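C alpha-dehydrogenase (Sphingobium sp. SYK-6, PDB 4YAG) is an NADH-binding oxidoreductase of the short-chain dehydrogenase/reductase family that probably oxidises the alpha-carbon alcohol of lignin beta-aryl ethers. Local coordinates at residues A75-C78 and E79-G83; N115-G118 and P119-G122. All coordinates share one frame; numbering follows the deposited sequence.

Contact 1: residues A75-C78 and E79-G83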
# COMPACT_ATOMS: atom_id res chain seq x y z
N ALA A 75 4.03 -4.03 -23.55
CA ALA A 75 2.95 -3.25 -24.11
C ALA A 75 3.14 -3.13 -25.63
O ALA A 75 2.18 -3.22 -26.40
CB ALA A 75 2.87 -1.87 -23.43
N ARG A 76 4.38 -2.92 -26.06
CA ARG A 76 4.67 -2.91 -27.50
C ARG A 76 4.42 -4.27 -28.15
O ARG A 76 3.84 -4.34 -29.23
CB ARG A 76 6.10 -2.47 -27.79
CG ARG A 76 6.36 -0.99 -27.52
CD ARG A 76 7.72 -0.58 -28.02
NE ARG A 76 8.83 -1.20 -27.30
CZ ARG A 76 9.39 -0.72 -26.19
NH1 ARG A 76 8.90 0.38 -25.60
NH2 ARG A 76 10.40 -1.36 -25.63
N GLU A 77 4.88 -5.34 -27.49
CA GLU A 77 4.77 -6.69 -28.08
C GLU A 77 3.30 -7.12 -28.14
O GLU A 77 2.85 -7.66 -29.14
CB GLU A 77 5.61 -7.68 -27.27
CG GLU A 77 5.58 -9.12 -27.82
CD GLU A 77 6.58 -10.08 -27.16
OE1 GLU A 77 7.40 -9.63 -26.28
OE2 GLU A 77 6.52 -11.28 -27.55
N CYS A 78 2.54 -6.85 -27.09
CA CYS A 78 1.12 -7.19 -27.09
C CYS A 78 0.41 -6.52 -28.25
O CYS A 78 -0.30 -7.17 -29.03
CB CYS A 78 0.48 -6.77 -25.77
SG CYS A 78 -1.26 -7.22 -25.65
N GLU A 79 0.60 -5.22 -28.39
CA GLU A 79 -0.09 -4.48 -29.44
C GLU A 79 0.31 -5.02 -30.81
O GLU A 79 -0.55 -5.25 -31.66
CB GLU A 79 0.22 -2.99 -29.33
CG GLU A 79 -0.61 -2.12 -30.27
CD GLU A 79 -0.18 -2.19 -31.72
OE1 GLU A 79 1.04 -2.27 -31.99
OE2 GLU A 79 -1.07 -2.17 -32.59
N ALA A 80 1.61 -5.22 -31.02
CA ALA A 80 2.12 -5.63 -32.33
C ALA A 80 1.69 -7.04 -32.71
O ALA A 80 1.34 -7.30 -33.85
CB ALA A 80 3.65 -5.55 -32.35
N VAL A 81 1.74 -7.95 -31.74
CA VAL A 81 1.51 -9.37 -32.05
C VAL A 81 0.03 -9.75 -31.99
O VAL A 81 -0.45 -10.50 -32.84
CB VAL A 81 2.35 -10.29 -31.13
CG1 VAL A 81 2.06 -11.78 -31.41
CG2 VAL A 81 3.83 -10.00 -31.33
N MET A 82 -0.70 -9.24 -31.00
CA MET A 82 -2.08 -9.67 -30.78
C MET A 82 -3.09 -8.54 -30.77
O MET A 82 -4.28 -8.80 -30.66
CB MET A 82 -2.20 -10.44 -29.45
CG MET A 82 -1.34 -11.68 -29.38
SD MET A 82 -1.75 -12.94 -30.59
CE MET A 82 -3.09 -13.75 -29.73
N GLY A 83 -2.62 -7.29 -30.84
CA GLY A 83 -3.50 -6.14 -30.79
C GLY A 83 -3.78 -5.68 -29.37
O GLY A 83 -3.68 -6.44 -28.40
O HOH W 1 3.61 -2.08 -30.75
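Cys78 and Gly83 meet on the inner face of the last turns of helix 68-82, where the thiol SG of Cys78 lies 3.7 Å from Gly83 O. With SG trans to the backbone N (chi1 -177°), the thiol lies beside its own carbonyl carbon and packs on Val33 of strand 31-36. One turn on, Met82 covers the same side of the helix. Its bent chain touches both Arg31 and Val33, while Met82 N donates to Cys78 O at 2.9 Å. These two buried side chains form the tight part of the contact.

Around the flank, Glu77 and Val81 lie side by side and point the same way, Glu77 CG sitting 4.0 Å from Val81 CG2. That same methyl, Val81 CG2, also leans on the backbone, 3.4 Å from Glu77 O, the oxygen that accepts the hydrogen of Val81 N at 2.8 Å. The carboxylate of Glu77 goes beyond this pair: OE2 is hydrogen-bonded to NE2 of His59, a residue that Val81 also touches.

The outer side is looser and faces solvent. The backbone carbonyl of Arg76 and the carboxylate of Glu79 are joined there through one water, which donates to Arg76 O at 2.7 Å and to Glu79 OE1 at 2.9 Å. The bend at chi2 of Glu79 (-75°) turns its carboxylate over the helix surface to reach that water. Arg76 O is thus used twice, since it also accepts the hydrogen of Ala80 N at 3.0 Å.

Beyond Met82, Gly83 leaves helical geometry with a positive phi of 87°. This is an amphipathic helix end typical of the Rossmann fold, packed against the sheet just before the chain enters strand 87-90.

Contact 2: residues N115-G118 and P119-G122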
# COMPACT_ATOMS: atom_id res chain seq x y z
N ASN A 115 3.37 -7.40 -5.61
CA ASN A 115 1.94 -7.34 -5.33
C ASN A 115 1.32 -5.94 -5.41
O ASN A 115 0.11 -5.82 -5.58
CB ASN A 115 1.62 -7.98 -3.97
CG ASN A 115 1.82 -9.49 -3.95
OD1 ASN A 115 1.99 -10.12 -4.99
ND2 ASN A 115 1.82 -10.07 -2.76
N LEU A 116 2.14 -4.90 -5.32
CA LEU A 116 1.64 -3.54 -5.44
C LEU A 116 2.21 -2.85 -6.67
O LEU A 116 1.46 -2.29 -7.50
CB LEU A 116 1.93 -2.73 -4.17
CG LEU A 116 1.51 -1.26 -4.24
CD1 LEU A 116 0.05 -1.09 -4.64
CD2 LEU A 116 1.76 -0.52 -2.91
N MET A 117 3.53 -2.88 -6.86
CA MET A 117 4.09 -2.20 -8.01
C MET A 117 3.78 -2.95 -9.32
O MET A 117 3.74 -2.34 -10.38
CB MET A 117 5.60 -1.94 -7.86
CG MET A 117 6.15 -0.97 -8.90
SD MET A 117 5.26 0.62 -8.97
CE MET A 117 5.69 1.28 -7.38
N GLY A 118 3.53 -4.24 -9.26
CA GLY A 118 3.16 -4.98 -10.47
C GLY A 118 1.92 -4.37 -11.11
O GLY A 118 1.95 -3.99 -12.30
N PRO A 119 0.82 -4.22 -10.35
CA PRO A 119 -0.37 -3.59 -10.93
C PRO A 119 -0.14 -2.14 -11.34
O PRO A 119 -0.65 -1.71 -12.35
CB PRO A 119 -1.42 -3.69 -9.81
CG PRO A 119 -0.98 -4.91 -9.03
CD PRO A 119 0.53 -4.92 -9.09
N ILE A 120 0.61 -1.38 -10.55
CA ILE A 120 0.89 -0.02 -10.94
C ILE A 120 1.65 0.02 -12.26
O ILE A 120 1.31 0.81 -13.16
CB ILE A 120 1.66 0.75 -9.81
CG1 ILE A 120 0.75 0.93 -8.60
CG2 ILE A 120 2.17 2.06 -10.35
CD1 ILE A 120 1.47 1.32 -7.32
N ASN A 121 2.66 -0.85 -12.41
CA ASN A 121 3.44 -0.88 -13.65
C ASN A 121 2.55 -1.25 -14.84
O ASN A 121 2.69 -0.74 -15.94
CB ASN A 121 4.59 -1.88 -13.55
CG ASN A 121 5.72 -1.42 -12.65
OD1 ASN A 121 5.81 -0.23 -12.27
ND2 ASN A 121 6.63 -2.34 -12.34
N GLY A 122 1.63 -2.17 -14.60
CA GLY A 122 0.66 -2.51 -15.64
C GLY A 122 -0.19 -1.33 -16.06
O GLY A 122 -0.36 -1.05 -17.25
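Asn115 O faces the ring of Pro119, with Pro119 CD 3.6 Å away; proline has no N-H to offer, so the helix kinks here, after a wider pi-type turn over 115-117. The amide of Asn115 points elsewhere, ND2 donating to Ile94 O, and the side chain rests on Tyr158 of the NADH site. Leu116 O regains the regular pattern by accepting the hydrogen of Ile120 N in the carbonyl plane at 3.3 Å, nearly straight at 167°. Leu116 CD1 meets Ile120 CD1 obliquely, 3.9 Å away.

Met117 bends at chi2 (54°) and chi3 (67°), which brings its sulfur against two neighbours: Met117 SD is 3.7 Å from Ile120 CG2 and 3.5 Å from Asn121 OD1. Met117 O takes the hydrogen of Asn121 N at 2.7 Å. The amide of Asn121 is fixed from both ends, ND2 giving to Val65 O and OD1 receiving from Arg68 NE. A leucine here would probably leave Val65 O and Arg68 NE without these partners and weaken the tie between this helix and a cofactor-binding loop. Gly118 O closes the series on Gly122 N at 3.0 Å.

Leu116, Met117, Ile120 and Asn121 also pack on the second subunit, an interface characteristic of SDR dimers, while Asn115 probably holds the place of the asparagine in the family's Asn-Ser-Tyr-Lys tetrad.

In the fold
Both contacts are successive turns of single helices in one SDR Rossmann domain, contact 1 in helix 68-82 and contact 2 in helix 105-133, with strand 87-90 lying between them in the chain. Their centres are 19 Å apart and their nearest atoms about 7 Å, without touching, but Arg68, at the start of helix 68-82, ties that helix to contact 2 through Asn121. Contact 1 sits at the periphery, against strands 31-36 and 58-62 near one edge of the parallel sheet. Contact 2 is buried nearer the centre of the molecule, and its Asn115 side chain lies about 5 Å from the bound NADH. It joins the cofactor site to the dimer interface.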